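Local structure of putative aminopeptidase (Leishmania major, 5NTH) at residues S130-E133 and G134-L137; V201-A204 and E205-I209. The protein probably acts as a manganese-dependent metalloaminopeptidase of the M17 family, removing residues from the N-terminal end of peptides. One frame throughout, in Å; residues are numbered along the deposited sequence.

Interaction 1. Residues S130-E133 and G134-L137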
ATOM      1  N   SER A 130      26.548  28.940 -17.325  1.00 36.54           N
ATOM      2  CA  SER A 130      27.840  29.596 -17.084  1.00 36.89           C
ATOM      3  C   SER A 130      27.804  31.099 -17.396  1.00 35.36           C
ATOM      4  O   SER A 130      28.829  31.754 -17.366  1.00 35.58           O
ATOM      5  CB  SER A 130      28.921  28.897 -17.921  1.00 36.75           C
ATOM      6  OG  SER A 130      28.382  28.601 -19.202  1.00 39.94           O
ATOM      7  N   VAL A 131      26.629  31.641 -17.689  1.00 34.00           N
ATOM      8  CA  VAL A 131      26.504  33.049 -18.020  1.00 33.60           C
ATOM      9  C   VAL A 131      26.388  33.832 -16.719  1.00 34.94           C
ATOM     10  O   VAL A 131      25.531  33.548 -15.888  1.00 33.98           O
ATOM     11  CB  VAL A 131      25.296  33.298 -18.946  1.00 32.34           C
ATOM     12  CG1 VAL A 131      25.081  34.773 -19.211  1.00 32.22           C
ATOM     13  CG2 VAL A 131      25.496  32.583 -20.265  1.00 31.67           C
ATOM     14  N   GLU A 132      27.238  34.837 -16.563  1.00 37.92           N
ATOM     15  CA  GLU A 132      27.293  35.616 -15.323  1.00 41.67           C
ATOM     16  C   GLU A 132      26.369  36.809 -15.379  1.00 39.88           C
ATOM     17  O   GLU A 132      25.931  37.212 -16.451  1.00 37.25           O
ATOM     18  CB  GLU A 132      28.707  36.095 -15.043  1.00 47.03           C
ATOM     19  CG  GLU A 132      29.630  35.051 -14.434  1.00 51.73           C
ATOM     20  CD  GLU A 132      31.096  35.472 -14.578  1.00 59.18           C
ATOM     21  OE1 GLU A 132      31.712  35.938 -13.585  1.00 61.85           O
ATOM     22  OE2 GLU A 132      31.627  35.382 -15.708  1.00 63.40           O
ATOM     23  N   GLU A 133      26.090  37.363 -14.199  1.00 40.79           N
ATOM     24  CA  GLU A 133      25.154  38.478 -14.034  1.00 42.82           C
ATOM     25  C   GLU A 133      25.433  39.563 -15.060  1.00 39.80           C
ATOM     26  O   GLU A 133      26.583  39.847 -15.359  1.00 38.82           O
ATOM     27  CB  GLU A 133      25.214  39.059 -12.609  1.00 47.51           C
ATOM     28  CG  GLU A 133      24.493  40.412 -12.433  1.00 52.86           C
ATOM     29  CD  GLU A 133      23.633  40.483 -11.171  1.00 58.38           C
ATOM     30  OE1 GLU A 133      22.436  40.088 -11.233  1.00 59.21           O
ATOM     31  OE2 GLU A 133      24.146  40.949 -10.123  1.00 59.07           O
ATOM     32  N   GLY A 134      24.373  40.138 -15.613  1.00 36.62           N
ATOM     33  CA  GLY A 134      24.499  41.175 -16.619  1.00 35.15           C
ATOM     34  C   GLY A 134      25.065  40.799 -17.982  1.00 34.57           C
ATOM     35  O   GLY A 134      25.154  41.649 -18.831  1.00 34.70           O
ATOM     36  N   GLU A 135      25.435  39.546 -18.228  1.00 34.61           N
ATOM     37  CA  GLU A 135      26.048  39.171 -19.507  1.00 33.50           C
ATOM     38  C   GLU A 135      24.995  38.738 -20.506  1.00 32.17           C
ATOM     39  O   GLU A 135      23.802  38.753 -20.225  1.00 33.43           O
ATOM     40  CB  GLU A 135      27.074  38.057 -19.317  1.00 35.09           C
ATOM     41  CG  GLU A 135      28.306  38.468 -18.516  1.00 37.07           C
ATOM     42  CD  GLU A 135      29.398  37.394 -18.544  1.00 39.25           C
ATOM     43  OE1 GLU A 135      29.071  36.222 -18.800  1.00 41.82           O
ATOM     44  OE2 GLU A 135      30.592  37.702 -18.325  1.00 40.98           O
ATOM     45  N   VAL A 136      25.457  38.371 -21.685  1.00 29.96           N
ATOM     46  CA  VAL A 136      24.608  38.037 -22.780  1.00 28.94           C
ATOM     47  C   VAL A 136      25.072  36.694 -23.301  1.00 28.73           C
ATOM     48  O   VAL A 136      26.289  36.447 -23.398  1.00 27.83           O
ATOM     49  CB  VAL A 136      24.726  39.092 -23.914  1.00 28.16           C
ATOM     50  CG1 VAL A 136      23.938  38.673 -25.158  1.00 27.76           C
ATOM     51  CG2 VAL A 136      24.259  40.458 -23.433  1.00 27.75           C
ATOM     52  N   LEU A 137      24.100  35.848 -23.663  1.00 27.98           N
ATOM     53  CA  LEU A 137      24.376  34.621 -24.415  1.00 27.60           C
ATOM     54  C   LEU A 137      23.852  34.831 -25.810  1.00 27.16           C
ATOM     55  O   LEU A 137      22.675  35.095 -25.980  1.00 27.24           O
ATOM     56  CB  LEU A 137      23.693  33.408 -23.797  1.00 27.71           C
ATOM     57  CG  LEU A 137      23.588  32.143 -24.665  1.00 28.10           C
ATOM     58  CD1 LEU A 137      24.959  31.540 -24.896  1.00 27.78           C
ATOM     59  CD2 LEU A 137      22.640  31.128 -24.019  1.00 27.95           C
TER
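A type II beta turn from Glu132 to Glu135 reverses the chain between helix 117-127 and strand 137-142 of the N-terminal domain, and the first and last residues of the turn grip each other twice. Glu135 N donates to Glu132 O at 3.0 Å, tilted somewhat from the carbonyl plane, which closes the turn. Gly134 takes the third position with positive phi (68°), as this type of turn asks of its backbone. The Glu135 side chain then folds back: with CG beside its own backbone N (chi1 -67°) and the chain extended beyond, OE1 accepts from Glu132 N at 3.2 Å. The bond is fairly straight at the hydrogen, yet the donor lies above the carboxylate plane. His46 gives the same oxygen a second, weak hydrogen bond, which may help to offset negative charge, for the two glutamates run side by side and point the same way. Just before the turn, Val131 packs across onto the returning arm, CG1 lying 3.8 Å from Glu135 CB and CG2 4.1 Å from Leu137 CB. The two carboxylates, their planes 70° apart, bring the like-charged Glu132 OE2 and Glu135 OE2 to 3.6 Å.

Interaction 2. Residues V201-A204 and E205-I209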
ATOM      1  N   VAL A 201       5.630  36.357 -40.128  1.00 43.58           N
ATOM      2  CA  VAL A 201       5.744  36.633 -38.692  1.00 47.38           C
ATOM      3  C   VAL A 201       6.943  37.528 -38.451  1.00 43.90           C
ATOM      4  O   VAL A 201       8.037  37.236 -38.943  1.00 43.68           O
ATOM      5  CB  VAL A 201       5.797  35.338 -37.843  1.00 51.25           C
ATOM      6  CG1 VAL A 201       6.953  34.418 -38.280  1.00 53.33           C
ATOM      7  CG2 VAL A 201       5.828  35.685 -36.352  1.00 50.61           C
ATOM      8  N   CYS A 202       6.716  38.612 -37.700  1.00 40.54           N
ATOM      9  CA  CYS A 202       7.717  39.663 -37.514  1.00 39.13           C
ATOM     10  C   CYS A 202       8.363  39.655 -36.125  1.00 37.53           C
ATOM     11  O   CYS A 202       7.898  38.970 -35.217  1.00 37.64           O
ATOM     12  CB  CYS A 202       7.096  41.013 -37.770  1.00 39.78           C
ATOM     13  SG  CYS A 202       5.939  41.555 -36.518  1.00 42.99           S
ATOM     14  N   VAL A 203       9.427  40.436 -35.971  1.00 34.54           N
ATOM     15  CA  VAL A 203      10.207  40.447 -34.749  1.00 32.37           C
ATOM     16  C   VAL A 203       9.439  40.875 -33.523  1.00 31.04           C
ATOM     17  O   VAL A 203       9.660  40.303 -32.456  1.00 30.91           O
ATOM     18  CB  VAL A 203      11.434  41.360 -34.891  1.00 32.66           C
ATOM     19  CG1 VAL A 203      12.153  41.598 -33.552  1.00 32.24           C
ATOM     20  CG2 VAL A 203      12.387  40.721 -35.875  1.00 33.29           C
ATOM     21  N   ALA A 204       8.579  41.885 -33.653  1.00 29.80           N
ATOM     22  CA  ALA A 204       7.768  42.330 -32.515  1.00 29.62           C
ATOM     23  C   ALA A 204       6.815  41.213 -32.003  1.00 29.74           C
ATOM     24  O   ALA A 204       6.542  41.135 -30.807  1.00 30.08           O
ATOM     25  CB  ALA A 204       7.004  43.599 -32.862  1.00 29.21           C
ATOM     26  N   GLU A 205       6.354  40.358 -32.918  1.00 29.35           N
ATOM     27  CA  GLU A 205       5.608  39.153 -32.576  1.00 30.12           C
ATOM     28  C   GLU A 205       6.449  38.126 -31.806  1.00 29.99           C
ATOM     29  O   GLU A 205       6.043  37.625 -30.758  1.00 30.10           O
ATOM     30  CB  GLU A 205       4.990  38.524 -33.826  1.00 30.41           C
ATOM     31  CG  GLU A 205       3.607  39.092 -34.115  1.00 32.10           C
ATOM     32  CD  GLU A 205       3.125  38.938 -35.559  1.00 34.05           C
ATOM     33  OE1 GLU A 205       3.850  39.411 -36.496  1.00 35.95           O
ATOM     34  OE2 GLU A 205       2.004  38.359 -35.747  1.00 34.64           O
ATOM     35  N   LEU A 206       7.629  37.819 -32.294  1.00 30.00           N
ATOM     36  CA  LEU A 206       8.463  36.846 -31.594  1.00 30.65           C
ATOM     37  C   LEU A 206       8.773  37.301 -30.162  1.00 32.43           C
ATOM     38  O   LEU A 206       8.799  36.482 -29.249  1.00 33.51           O
ATOM     39  CB  LEU A 206       9.739  36.568 -32.360  1.00 29.66           C
ATOM     40  CG  LEU A 206       9.498  36.026 -33.763  1.00 29.13           C
ATOM     41  CD1 LEU A 206      10.839  35.852 -34.444  1.00 28.72           C
ATOM     42  CD2 LEU A 206       8.709  34.728 -33.775  1.00 28.89           C
ATOM     43  N   GLU A 207       8.969  38.606 -29.970  1.00 33.84           N
ATOM     44  CA  GLU A 207       9.112  39.182 -28.633  1.00 34.21           C
ATOM     45  C   GLU A 207       7.837  39.041 -27.793  1.00 33.80           C
ATOM     46  O   GLU A 207       7.888  38.751 -26.581  1.00 36.03           O
ATOM     47  CB  GLU A 207       9.550  40.644 -28.737  1.00 35.84           C
ATOM     48  CG  GLU A 207      11.022  40.776 -29.119  1.00 38.19           C
ATOM     49  CD  GLU A 207      11.406  42.113 -29.759  1.00 39.50           C
ATOM     50  OE1 GLU A 207      10.703  42.628 -30.653  1.00 40.57           O
ATOM     51  OE2 GLU A 207      12.453  42.654 -29.373  1.00 41.92           O
ATOM     52  N   ALA A 208       6.695  39.254 -28.418  1.00 31.83           N
ATOM     53  CA  ALA A 208       5.440  39.072 -27.711  1.00 30.93           C
ATOM     54  C   ALA A 208       5.251  37.612 -27.267  1.00 29.66           C
ATOM     55  O   ALA A 208       4.800  37.379 -26.140  1.00 28.80           O
ATOM     56  CB  ALA A 208       4.287  39.532 -28.573  1.00 31.37           C
ATOM     57  N   ILE A 209       5.620  36.654 -28.137  1.00 28.11           N
ATOM     58  CA  ILE A 209       5.648  35.216 -27.777  1.00 26.84           C
ATOM     59  C   ILE A 209       6.622  34.952 -26.625  1.00 26.67           C
ATOM     60  O   ILE A 209       6.246  34.353 -25.616  1.00 26.58           O
ATOM     61  CB  ILE A 209       5.963  34.326 -28.992  1.00 26.14           C
ATOM     62  CG1 ILE A 209       4.728  34.218 -29.874  1.00 26.81           C
ATOM     63  CG2 ILE A 209       6.317  32.922 -28.590  1.00 25.97           C
ATOM     64  CD1 ILE A 209       5.031  33.701 -31.278  1.00 27.15           C
TER
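Val201, just before helix 203-221, lays CG2 over the first turn, 3.9 Å from Glu205 CB and 4.0 Å from Leu206 CD2. Standing anti to the backbone N turns this methyl toward the helix start, and the side chain crosses that of Leu206 at about a right angle; helix 148-156 touches both residues. Cys202 follows as the N-cap. Its backbone N donates to Glu205 OE1 at 3.2 Å, a carboxylate reaching back from three residues on, although the placing of that oxygen is less certain. Cys202 O starts the helical ladder by accepting from Leu206 N at 3.2 Å, with the donor in the carbonyl plane. Val203 O takes Glu207 N in the next rung at 3.1 Å, while Val203 CG1 lies 3.4 Å from Glu207 OE1, the two side chains crossing obliquely. Ala204 O receives Ala208 N at 3.0 Å, from a donor tilted well out of the carbonyl plane. The buried Glu205 carboxylate appears shared: OE2 is hydrogen-bonded to Ser338 of helix 323-341, while OE1 probably serves the N-cap nitrogen. A negative group at the amino end of a helix probably interacts favourably with the helix dipole, and here it also ties that end to a neighbouring helix.

In the fold
Each contact has a glutamate turned back on the backbone three residues earlier, though its oxygen is less surely placed in interaction 2. Interaction 1 is a surface contact leading into strand 137-142 of the N-terminal domain's sheet, where two like-charged carboxylates lie close together on exposed or partly exposed residues. Interaction 2 is largely buried, among helices 148-156, 189-192, 323-341 and 528-536, and its glutamate has a serine hydroxyl partner and apolar neighbours such as Met341 and Phe532. The centres lie 23 Å apart and the nearest atoms about 13 Å, so the two do not touch. Both lie away from the manganese ions and actinonin, and no other subunit touches either.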